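Local coordinates for protein synaptotagmin-1 (Arabidopsis thaliana, PDB 7ATP) that binds calcium and lipids at membranes and maintains plasma membrane integrity during freezing and osmotic stress, here represented by its first C2 domain, at residues Pro31-Lys36 and Phe76-Trp81; Arg5-Val10 and Phe64-Pro69; His11-Arg16 and Glu57-Phe62. All coordinates share one frame; numbering follows the deposited sequence.

Contact 1: residues Pro31-Lys36 and Phe76-Trp81; sequences PFVKIK and FSVYDW. With CA (calcium ion), chain B; CA (calcium ion), chain C.
Phe32 and Tyr79 face each other as an antiparallel hydrogen-bonded pair, and Lys34 and Ser77 form the next. In the first, Phe32 N donates to Tyr79 O at 2.8 Å and Tyr79 N returns a bond to Phe32 O. In the second, Lys34 N reaches Ser77 O at 2.7 Å, and Ser77 N bonds Lys34 O. The non-hydrogen-bonded pairs add CA-H...O contacts, such as Pro31 CA to Tyr79 O at 3.1 Å.

Aromatic contacts mark the face that carries Phe32 and Tyr79. Phe32 CG sits between its backbone N and carbonyl carbon (chi1 64°), which leans the ring over the neighbouring strand. Tyr79 CB lies over one face of the Phe32 ring, a CH-pi contact 4.0 Å from that ring's centroid. The two rings are near parallel but slid apart, with little overlap. Trp81 N lies in plane at the Phe32 ring edge.

This pairing joins strands 31-37 and 73-80, central in one sheet of the C2 beta-sandwich. On the other face, Ile35 CG1 packs on Phe76 CD1 at 3.7 Å, and Ile35 CG2 lies over the Phe76 ring.

Metal bonds appear where strand 73-80 ends and strand 31-37 begins. Asp80 bridges two calcium ions: OD1 binds the chain B ion at 2.3 Å and OD2 the chain C ion at 2.5 Å. Trp81 O also binds the chain B ion. Asp24, Asp30 and Glu82 are among the other ligands.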
loop_
_atom_site.group_PDB
_atom_site.type_symbol
_atom_site.label_atom_id
_atom_site.label_comp_id
_atom_site.label_asym_id
_atom_site.label_seq_id
_atom_site.Cartn_x
_atom_site.Cartn_y
_atom_site.Cartn_z
ATOM N N PRO A 31 -2.295 -12.558 0.531
ATOM C CA PRO A 31 -1.964 -11.160 0.795
ATOM C C PRO A 31 -3.105 -10.241 0.434
ATOM O O PRO A 31 -3.877 -10.501 -0.485
ATOM C CB PRO A 31 -0.743 -10.903 -0.091
ATOM C CG PRO A 31 -0.827 -11.915 -1.142
ATOM C CD PRO A 31 -1.396 -13.135 -0.472
ATOM N N PHE A 32 -3.221 -9.165 1.206
ATOM C CA PHE A 32 -3.930 -7.970 0.788
ATOM C C PHE A 32 -3.168 -6.803 1.378
ATOM O O PHE A 32 -2.298 -6.983 2.230
ATOM C CB PHE A 32 -5.397 -7.962 1.217
ATOM C CG PHE A 32 -5.595 -7.939 2.722
ATOM C CD1 PHE A 32 -5.486 -9.105 3.470
ATOM C CD2 PHE A 32 -5.936 -6.766 3.366
ATOM C CE1 PHE A 32 -5.695 -9.090 4.842
ATOM C CE2 PHE A 32 -6.139 -6.739 4.741
ATOM C CZ PHE A 32 -6.009 -7.905 5.481
ATOM N N VAL A 33 -3.467 -5.601 0.904
ATOM C CA VAL A 33 -2.711 -4.417 1.295
ATOM C C VAL A 33 -3.641 -3.416 1.957
ATOM O O VAL A 33 -4.738 -3.147 1.451
ATOM C CB VAL A 33 -2.020 -3.765 0.084
ATOM C CG1 VAL A 33 -1.124 -2.665 0.563
ATOM C CG2 VAL A 33 -1.241 -4.788 -0.678
ATOM N N LYS A 34 -3.190 -2.833 3.064
ATOM C CA LYS A 34 -3.905 -1.749 3.717
ATOM C C LYS A 34 -3.181 -0.452 3.425
ATOM O O LYS A 34 -1.966 -0.357 3.626
ATOM C CB LYS A 34 -3.994 -1.952 5.227
ATOM C CG LYS A 34 -4.983 -1.035 5.915
ATOM C CD LYS A 34 -5.208 -1.450 7.390
ATOM C CE LYS A 34 -4.252 -0.716 8.346
ATOM N NZ LYS A 34 -4.991 0.095 9.370
ATOM N N ILE A 35 -3.924 0.558 3.001
ATOM C CA ILE A 35 -3.336 1.846 2.667
ATOM C C ILE A 35 -3.961 2.896 3.561
ATOM O O ILE A 35 -5.179 3.095 3.529
ATOM C CB ILE A 35 -3.535 2.219 1.194
ATOM C CG1 ILE A 35 -3.098 1.089 0.269
ATOM C CG2 ILE A 35 -2.744 3.457 0.872
ATOM C CD1 ILE A 35 -4.228 0.191 -0.140
ATOM N N LYS A 36 -3.125 3.591 4.321
ATOM C CA LYS A 36 -3.562 4.660 5.201
ATOM C C LYS A 36 -2.763 5.923 4.905
ATOM O O LYS A 36 -1.539 5.871 4.737
ATOM C CB LYS A 36 -3.390 4.248 6.658
ATOM C CG LYS A 36 -4.247 5.000 7.662
ATOM C CD LYS A 36 -3.877 4.586 9.093
ATOM C CE LYS A 36 -3.876 3.058 9.256
ATOM N NZ LYS A 36 -3.383 2.575 10.588
ATOM N N PHE A 76 1.613 1.812 3.678
ATOM C CA PHE A 76 1.197 0.579 3.015
ATOM C C PHE A 76 1.539 -0.592 3.917
ATOM O O PHE A 76 2.709 -0.788 4.252
ATOM C CB PHE A 76 1.899 0.395 1.674
ATOM C CG PHE A 76 1.583 1.459 0.670
ATOM C CD1 PHE A 76 0.603 1.258 -0.282
ATOM C CD2 PHE A 76 2.267 2.653 0.677
ATOM C CE1 PHE A 76 0.294 2.209 -1.180
ATOM C CE2 PHE A 76 1.969 3.628 -0.242
ATOM C CZ PHE A 76 0.982 3.412 -1.177
ATOM N N SER A 77 0.537 -1.377 4.299
ATOM C CA SER A 77 0.744 -2.541 5.158
ATOM C C SER A 77 0.260 -3.783 4.431
ATOM O O SER A 77 -0.888 -3.823 3.974
ATOM C CB SER A 77 -0.006 -2.397 6.481
ATOM O OG SER A 77 0.161 -1.094 6.994
ATOM N N VAL A 78 1.122 -4.786 4.316
ATOM C CA VAL A 78 0.774 -6.027 3.638
ATOM C C VAL A 78 0.448 -7.078 4.683
ATOM O O VAL A 78 1.291 -7.392 5.532
ATOM C CB VAL A 78 1.902 -6.518 2.730
ATOM C CG1 VAL A 78 1.459 -7.788 2.035
ATOM C CG2 VAL A 78 2.249 -5.464 1.749
ATOM N N TYR A 79 -0.758 -7.641 4.597
ATOM C CA TYR A 79 -1.237 -8.637 5.537
ATOM C C TYR A 79 -1.607 -9.919 4.812
ATOM O O TYR A 79 -1.990 -9.912 3.632
ATOM C CB TYR A 79 -2.458 -8.137 6.303
ATOM C CG TYR A 79 -2.210 -7.003 7.265
ATOM C CD1 TYR A 79 -1.793 -7.245 8.566
ATOM C CD2 TYR A 79 -2.454 -5.686 6.893
ATOM C CE1 TYR A 79 -1.593 -6.199 9.467
ATOM C CE2 TYR A 79 -2.264 -4.641 7.779
ATOM C CZ TYR A 79 -1.831 -4.897 9.066
ATOM O OH TYR A 79 -1.641 -3.843 9.941
ATOM N N ASP A 80 -1.506 -11.016 5.543
ATOM C CA ASP A 80 -1.938 -12.332 5.089
ATOM C C ASP A 80 -3.264 -12.681 5.764
ATOM O O ASP A 80 -3.314 -12.937 6.971
ATOM C CB ASP A 80 -0.861 -13.359 5.385
ATOM C CG ASP A 80 -1.390 -14.784 5.373
ATOM O OD1 ASP A 80 -2.195 -15.139 4.491
ATOM O OD2 ASP A 80 -0.956 -15.556 6.238
ATOM N N TRP A 81 -4.335 -12.691 4.981
ATOM C CA TRP A 81 -5.651 -12.989 5.520
ATOM C C TRP A 81 -5.653 -14.393 6.110
ATOM O O TRP A 81 -5.046 -15.308 5.558
ATOM C CB TRP A 81 -6.690 -12.858 4.407
ATOM C CG TRP A 81 -8.107 -13.359 4.687
ATOM C CD1 TRP A 81 -9.169 -12.621 5.130
ATOM C CD2 TRP A 81 -8.618 -14.670 4.422
ATOM N NE1 TRP A 81 -10.303 -13.406 5.168
ATOM C CE2 TRP A 81 -9.987 -14.665 4.737
ATOM C CE3 TRP A 81 -8.058 -15.833 3.919
ATOM C CZ2 TRP A 81 -10.792 -15.804 4.621
ATOM C CZ3 TRP A 81 -8.871 -16.963 3.778
ATOM C CH2 TRP A 81 -10.215 -16.933 4.137
HETATM CA CA CA B . -3.265 -17.100 5.203
HETATM CA CA CA C . -0.944 -17.416 7.853
HETATM O O HOH W 1 -4.706 -18.802 5.551
HETATM O O HOH W 2 -1.198 -19.468 9.009
#

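Contact 2: residues Arg5-Val10 and Phe64-Pro69; sequences RPVGIV and FSVRDP
Val66 packs against Gly8 and Val10, and its side chain can be followed outward. CB lies 3.2 Å from Gly8 O, close beside the carbonyl that accepts the Val66 N bond. CG1 turns toward Val7 and meets its CG2 at 4.3 Å. With Val66 CG1 anti to the backbone N (chi1 179°), CG2 is left beside that N and meets Val10 CG1 at 3.7 Å. The same Val10 methyl touches Phe64 CB. Tyr138 of strand 131-140 also packs on Val66.

The backbone pairing is regular at Val10 and Phe64, which exchange two bonds of 3.1 Å, Val10 N to Phe64 O and Phe64 N to Val10 O. Nearer the chain start, Val66 O takes a bond from Val7 N at 2.9 Å and a weak one from Gly8 N.

Outside the strands, Val7 CG1 comes within 3.3 Å of Arg67 O. Pro6 and the Arg67 side chain lie side by side, with Pro6 CG near Arg67 NE. On the sheet face opposite Val10 and Val66, Ile9 CD1 rests against Ser65 OG.

Two residues, Val7 and Gly8, therefore stand opposite Val66: a classic beta bulge at the end of an antiparallel pair in the C2 sandwich.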
loop_
_atom_site.group_PDB
_atom_site.type_symbol
_atom_site.label_atom_id
_atom_site.label_comp_id
_atom_site.label_asym_id
_atom_site.label_seq_id
_atom_site.Cartn_x
_atom_site.Cartn_y
_atom_site.Cartn_z
ATOM N N ARG A 5 -9.403 22.227 5.460
ATOM C CA ARG A 5 -9.948 22.020 4.120
ATOM C C ARG A 5 -8.974 21.285 3.205
ATOM O O ARG A 5 -7.769 21.530 3.248
ATOM C CB ARG A 5 -10.330 23.355 3.480
ATOM C CG ARG A 5 -11.594 23.981 4.032
ATOM C CD ARG A 5 -11.968 25.226 3.238
ATOM N NE ARG A 5 -13.105 25.933 3.823
ATOM C CZ ARG A 5 -13.529 27.129 3.425
ATOM N NH1 ARG A 5 -12.910 27.761 2.436
ATOM N NH2 ARG A 5 -14.570 27.699 4.018
ATOM N N PRO A 6 -9.499 20.384 2.376
ATOM C CA PRO A 6 -8.638 19.647 1.446
ATOM C C PRO A 6 -8.136 20.521 0.307
ATOM O O PRO A 6 -8.832 21.412 -0.182
ATOM C CB PRO A 6 -9.554 18.530 0.921
ATOM C CG PRO A 6 -10.650 18.416 1.934
ATOM C CD PRO A 6 -10.855 19.814 2.436
ATOM N N VAL A 7 -6.913 20.230 -0.131
ATOM C CA VAL A 7 -6.233 20.990 -1.171
ATOM C C VAL A 7 -5.981 20.176 -2.435
ATOM O O VAL A 7 -5.542 20.740 -3.439
ATOM C CB VAL A 7 -4.907 21.580 -0.645
ATOM C CG1 VAL A 7 -5.109 22.186 0.740
ATOM C CG2 VAL A 7 -3.816 20.515 -0.612
ATOM N N GLY A 8 -6.257 18.878 -2.426
ATOM C CA GLY A 8 -5.987 18.045 -3.586
ATOM C C GLY A 8 -6.291 16.591 -3.297
ATOM O O GLY A 8 -6.599 16.194 -2.166
ATOM N N ILE A 9 -6.210 15.788 -4.356
ATOM C CA ILE A 9 -6.453 14.355 -4.271
ATOM C C ILE A 9 -5.262 13.631 -4.873
ATOM O O ILE A 9 -4.708 14.059 -5.890
ATOM C CB ILE A 9 -7.746 13.946 -4.999
ATOM C CG1 ILE A 9 -8.942 14.753 -4.486
ATOM C CG2 ILE A 9 -7.992 12.466 -4.831
ATOM C CD1 ILE A 9 -9.632 14.153 -3.285
ATOM N N VAL A 10 -4.858 12.545 -4.235
ATOM C CA VAL A 10 -3.807 11.684 -4.756
ATOM C C VAL A 10 -4.454 10.381 -5.186
ATOM O O VAL A 10 -5.350 9.867 -4.507
ATOM C CB VAL A 10 -2.693 11.451 -3.719
ATOM C CG1 VAL A 10 -3.283 10.957 -2.409
ATOM C CG2 VAL A 10 -1.644 10.489 -4.261
ATOM N N PHE A 64 -7.320 9.525 -2.175
ATOM C CA PHE A 64 -7.229 10.083 -0.838
ATOM C C PHE A 64 -7.313 11.602 -0.874
ATOM O O PHE A 64 -6.654 12.248 -1.695
ATOM C CB PHE A 64 -5.917 9.696 -0.176
ATOM C CG PHE A 64 -5.760 8.246 0.026
ATOM C CD1 PHE A 64 -5.186 7.460 -0.951
ATOM C CD2 PHE A 64 -6.188 7.657 1.203
ATOM C CE1 PHE A 64 -5.038 6.119 -0.751
ATOM C CE2 PHE A 64 -6.043 6.315 1.408
ATOM C CZ PHE A 64 -5.471 5.541 0.434
ATOM N N SER A 65 -8.088 12.162 0.059
ATOM C CA SER A 65 -8.193 13.607 0.232
ATOM C C SER A 65 -6.919 14.136 0.868
ATOM O O SER A 65 -6.647 13.867 2.043
ATOM C CB SER A 65 -9.402 13.949 1.096
ATOM O OG SER A 65 -10.400 14.593 0.330
ATOM N N VAL A 66 -6.140 14.893 0.098
ATOM C CA VAL A 66 -4.915 15.499 0.608
ATOM C C VAL A 66 -5.254 16.802 1.318
ATOM O O VAL A 66 -5.958 17.659 0.772
ATOM C CB VAL A 66 -3.912 15.743 -0.529
ATOM C CG1 VAL A 66 -2.649 16.399 0.014
ATOM C CG2 VAL A 66 -3.591 14.447 -1.219
ATOM N N ARG A 67 -4.758 16.954 2.544
ATOM C CA ARG A 67 -4.838 18.230 3.237
ATOM C C ARG A 67 -3.530 19.010 3.161
ATOM O O ARG A 67 -3.555 20.218 2.917
ATOM C CB ARG A 67 -5.263 18.020 4.696
ATOM C CG ARG A 67 -6.777 17.805 4.882
ATOM C CD ARG A 67 -7.184 16.332 4.758
ATOM N NE ARG A 67 -8.616 16.150 4.489
ATOM C CZ ARG A 67 -9.545 15.934 5.419
ATOM N NH1 ARG A 67 -10.816 15.775 5.066
ATOM N NH2 ARG A 67 -9.211 15.879 6.702
ATOM N N ASP A 68 -2.381 18.349 3.333
ATOM C CA ASP A 68 -1.114 19.003 3.032
ATOM C C ASP A 68 -0.076 18.019 2.516
ATOM O O ASP A 68 0.286 17.067 3.215
ATOM C CB ASP A 68 -0.530 19.718 4.243
ATOM C CG ASP A 68 0.820 20.345 3.931
ATOM O OD1 ASP A 68 0.855 21.541 3.561
ATOM O OD2 ASP A 68 1.842 19.629 4.015
ATOM N N PRO A 69 0.473 18.266 1.326
ATOM C CA PRO A 69 1.292 17.244 0.661
ATOM C C PRO A 69 2.763 17.193 1.050
ATOM O O PRO A 69 3.419 16.193 0.738
ATOM C CB PRO A 69 1.139 17.592 -0.824
ATOM C CG PRO A 69 0.779 19.021 -0.840
ATOM C CD PRO A 69 -0.044 19.262 0.381
#

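Contact 3: residues His11-Arg16 and Glu57-Phe62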
loop_
_atom_site.group_PDB
_atom_site.type_symbol
_atom_site.label_atom_id
_atom_site.label_comp_id
_atom_site.label_asym_id
_atom_site.label_seq_id
_atom_site.Cartn_x
_atom_site.Cartn_y
_atom_site.Cartn_z
ATOM N N HIS A 11 -4.023 9.866 -6.326
ATOM C CA HIS A 11 -4.553 8.630 -6.872
ATOM C C HIS A 11 -3.493 7.556 -6.683
ATOM O O HIS A 11 -2.388 7.670 -7.216
ATOM C CB HIS A 11 -4.944 8.817 -8.334
ATOM C CG HIS A 11 -6.150 9.689 -8.521
ATOM N ND1 HIS A 11 -6.111 11.062 -8.377
ATOM C CD2 HIS A 11 -7.431 9.383 -8.833
ATOM C CE1 HIS A 11 -7.316 11.563 -8.594
ATOM N NE2 HIS A 11 -8.137 10.563 -8.865
ATOM N N VAL A 12 -3.823 6.530 -5.898
ATOM C CA VAL A 12 -2.897 5.458 -5.562
ATOM C C VAL A 12 -3.342 4.214 -6.298
ATOM O O VAL A 12 -4.488 3.786 -6.159
ATOM C CB VAL A 12 -2.859 5.197 -4.047
ATOM C CG1 VAL A 12 -1.667 4.328 -3.701
ATOM C CG2 VAL A 12 -2.796 6.482 -3.292
ATOM N N LYS A 13 -2.447 3.645 -7.093
ATOM C CA LYS A 13 -2.657 2.349 -7.703
ATOM C C LYS A 13 -1.725 1.362 -7.014
ATOM O O LYS A 13 -0.504 1.565 -7.004
ATOM C CB LYS A 13 -2.409 2.373 -9.208
ATOM C CG LYS A 13 -2.634 1.019 -9.860
ATOM C CD LYS A 13 -2.291 1.014 -11.355
ATOM C CE LYS A 13 -3.354 1.716 -12.188
ATOM N NZ LYS A 13 -2.849 2.177 -13.536
ATOM N N VAL A 14 -2.300 0.332 -6.392
ATOM C CA VAL A 14 -1.509 -0.769 -5.866
ATOM C C VAL A 14 -1.339 -1.740 -7.019
ATOM O O VAL A 14 -2.311 -2.329 -7.492
ATOM C CB VAL A 14 -2.190 -1.431 -4.658
ATOM C CG1 VAL A 14 -1.487 -2.691 -4.299
ATOM C CG2 VAL A 14 -2.175 -0.484 -3.469
ATOM N N VAL A 15 -0.108 -1.896 -7.490
ATOM C CA VAL A 15 0.136 -2.638 -8.715
ATOM C C VAL A 15 0.241 -4.112 -8.399
ATOM O O VAL A 15 -0.645 -4.903 -8.743
ATOM C CB VAL A 15 1.413 -2.163 -9.421
ATOM C CG1 VAL A 15 1.680 -3.038 -10.637
ATOM C CG2 VAL A 15 1.273 -0.731 -9.820
ATOM N N ARG A 16 1.337 -4.490 -7.756
ATOM C CA ARG A 16 1.576 -5.880 -7.426
ATOM C C ARG A 16 2.500 -5.937 -6.227
ATOM O O ARG A 16 3.056 -4.931 -5.790
ATOM C CB ARG A 16 2.200 -6.643 -8.588
ATOM C CG ARG A 16 3.717 -6.501 -8.655
ATOM C CD ARG A 16 4.295 -7.040 -9.972
ATOM N NE ARG A 16 4.375 -6.011 -11.009
ATOM C CZ ARG A 16 3.534 -5.907 -12.037
ATOM N NH1 ARG A 16 3.681 -4.932 -12.933
ATOM N NH2 ARG A 16 2.544 -6.780 -12.170
ATOM N N GLU A 57 -1.110 -9.696 -8.063
ATOM C CA GLU A 57 -1.278 -8.518 -8.887
ATOM C C GLU A 57 -2.676 -7.993 -8.643
ATOM O O GLU A 57 -3.655 -8.703 -8.882
ATOM C CB GLU A 57 -1.063 -8.853 -10.363
ATOM C CG GLU A 57 0.389 -9.180 -10.679
ATOM C CD GLU A 57 0.643 -9.350 -12.165
ATOM O OE1 GLU A 57 0.619 -10.506 -12.662
ATOM O OE2 GLU A 57 0.853 -8.318 -12.835
ATOM N N TRP A 58 -2.770 -6.751 -8.193
ATOM C CA TRP A 58 -4.063 -6.138 -7.979
ATOM C C TRP A 58 -4.409 -5.124 -9.044
ATOM O O TRP A 58 -5.507 -5.160 -9.595
ATOM C CB TRP A 58 -4.112 -5.443 -6.619
ATOM C CG TRP A 58 -4.021 -6.337 -5.483
ATOM C CD1 TRP A 58 -5.047 -7.039 -4.905
ATOM C CD2 TRP A 58 -2.857 -6.618 -4.710
ATOM N NE1 TRP A 58 -4.573 -7.735 -3.841
ATOM C CE2 TRP A 58 -3.237 -7.499 -3.694
ATOM C CE3 TRP A 58 -1.530 -6.213 -4.786
ATOM C CZ2 TRP A 58 -2.346 -8.002 -2.773
ATOM C CZ3 TRP A 58 -0.638 -6.695 -3.857
ATOM C CH2 TRP A 58 -1.048 -7.585 -2.868
ATOM N N ASN A 59 -3.505 -4.193 -9.326
ATOM C CA ASN A 59 -3.842 -3.057 -10.160
ATOM C C ASN A 59 -5.091 -2.361 -9.638
ATOM O O ASN A 59 -6.013 -2.030 -10.388
ATOM C CB ASN A 59 -4.014 -3.495 -11.610
ATOM C CG ASN A 59 -2.684 -3.792 -12.262
ATOM O OD1 ASN A 59 -1.684 -3.092 -12.013
ATOM N ND2 ASN A 59 -2.644 -4.836 -13.074
ATOM N N GLU A 60 -5.126 -2.153 -8.328
ATOM C CA GLU A 60 -6.298 -1.586 -7.693
ATOM C C GLU A 60 -6.027 -0.137 -7.350
ATOM O O GLU A 60 -4.946 0.208 -6.873
ATOM C CB GLU A 60 -6.715 -2.401 -6.455
ATOM C CG GLU A 60 -7.286 -3.758 -6.896
ATOM C CD GLU A 60 -7.829 -4.671 -5.781
ATOM O OE1 GLU A 60 -8.038 -4.242 -4.633
ATOM O OE2 GLU A 60 -8.093 -5.841 -6.111
ATOM N N GLU A 61 -7.002 0.715 -7.635
ATOM C CA GLU A 61 -6.829 2.157 -7.525
ATOM C C GLU A 61 -7.654 2.700 -6.372
ATOM O O GLU A 61 -8.836 2.374 -6.242
ATOM C CB GLU A 61 -7.244 2.861 -8.819
ATOM C CG GLU A 61 -6.798 2.148 -10.072
ATOM C CD GLU A 61 -7.004 3.004 -11.308
ATOM O OE1 GLU A 61 -8.003 2.780 -12.025
ATOM O OE2 GLU A 61 -6.178 3.918 -11.542
ATOM N N PHE A 62 -7.037 3.540 -5.559
ATOM C CA PHE A 62 -7.718 4.228 -4.478
ATOM C C PHE A 62 -7.392 5.708 -4.594
ATOM O O PHE A 62 -6.455 6.091 -5.292
ATOM C CB PHE A 62 -7.292 3.668 -3.123
ATOM C CG PHE A 62 -7.442 2.179 -3.039
ATOM C CD1 PHE A 62 -8.584 1.618 -2.501
ATOM C CD2 PHE A 62 -6.472 1.345 -3.568
ATOM C CE1 PHE A 62 -8.754 0.216 -2.453
ATOM C CE2 PHE A 62 -6.619 -0.036 -3.534
ATOM C CZ PHE A 62 -7.768 -0.614 -2.968
#
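Val14 and Trp58 lie side by side on the inner face of the sheet and point the same way. Val14 CG1 is anti to its backbone N (chi1 170°), which brings that methyl to Trp58 CE3 at 3.6 Å and also near CZ3. The indole nitrogen, NE1, is hydrogen-bonded to Thr48 O, which ties the ring down at its far side. Val14 CG2 only grazes Phe62 CE2.

On the outer face, Lys13 and Glu61 run alongside each other. Lys13 is extended to CD and bends at chi3. Its CE meets Glu61 OE2 at 3.6 Å, while the charged NZ stays 4.3 Å from that oxygen, beyond a salt bridge. Arg16 and Glu57 also lie side by side, with Arg16 CB 3.8 Å from Glu57 CG. Arg16 CG lies between the backbone N and the carbonyl carbon (chi1 84°), and the chain bends again at chi3, which lays one guanidinium face against Val15 CG1. The charged ends of Arg16 and Glu57 are modelled too close for detail to be trusted. Arg16 NE has a firmer partner in Glu133.

Backbone bonds are short between Val12 and Phe62, with Phe62 N to Val12 O at 2.6 Å. Val14 and Glu60 form the next hydrogen-bonded pair. The register then slips by one residue. Asn59 and Glu60 both face Val14, a G1 bulge, and Asn59 has positive phi (52°). Val15 O accepts from both Trp58 N and Asn59 N. At this bulge the two side chains cross, Val15 CG1 touching Asn59 OD1 at 3.6 Å.

Strand 57-66 is outermost in its sheet. Strand 8-18 lies between it and strand 131-140, whose backbone hydrogen-bonds to that of Lys13 at Glu135 and of Val15 at Glu133. Strand 31-37 of the facing sheet covers Val14 with Ile35 and Trp58 with Val33.

How the contacts relate
Contacts 2 and 3 lie on the same two strands, 8-18 and 57-66, with centres 19 Å apart. Contact 1 belongs to the other sheet, on strands 31-37 and 73-80, about 12 Å between centres from contact 3 and 22 Å from contact 2. Along the chain the segments come in the order 5-10, 11-16, 31-36, 57-62, 64-69, 76-81, so contact 1 crosses both others. Phe76 CZ packs on Val12 CG1 at 3.8 Å between the sheets. The two sheets form the C2 sandwich, and these contacts hold parts of both. Calcium binds at one end, where contact 1 supplies ligands; contact 2 lies toward the opposite end, away from the annotated sites.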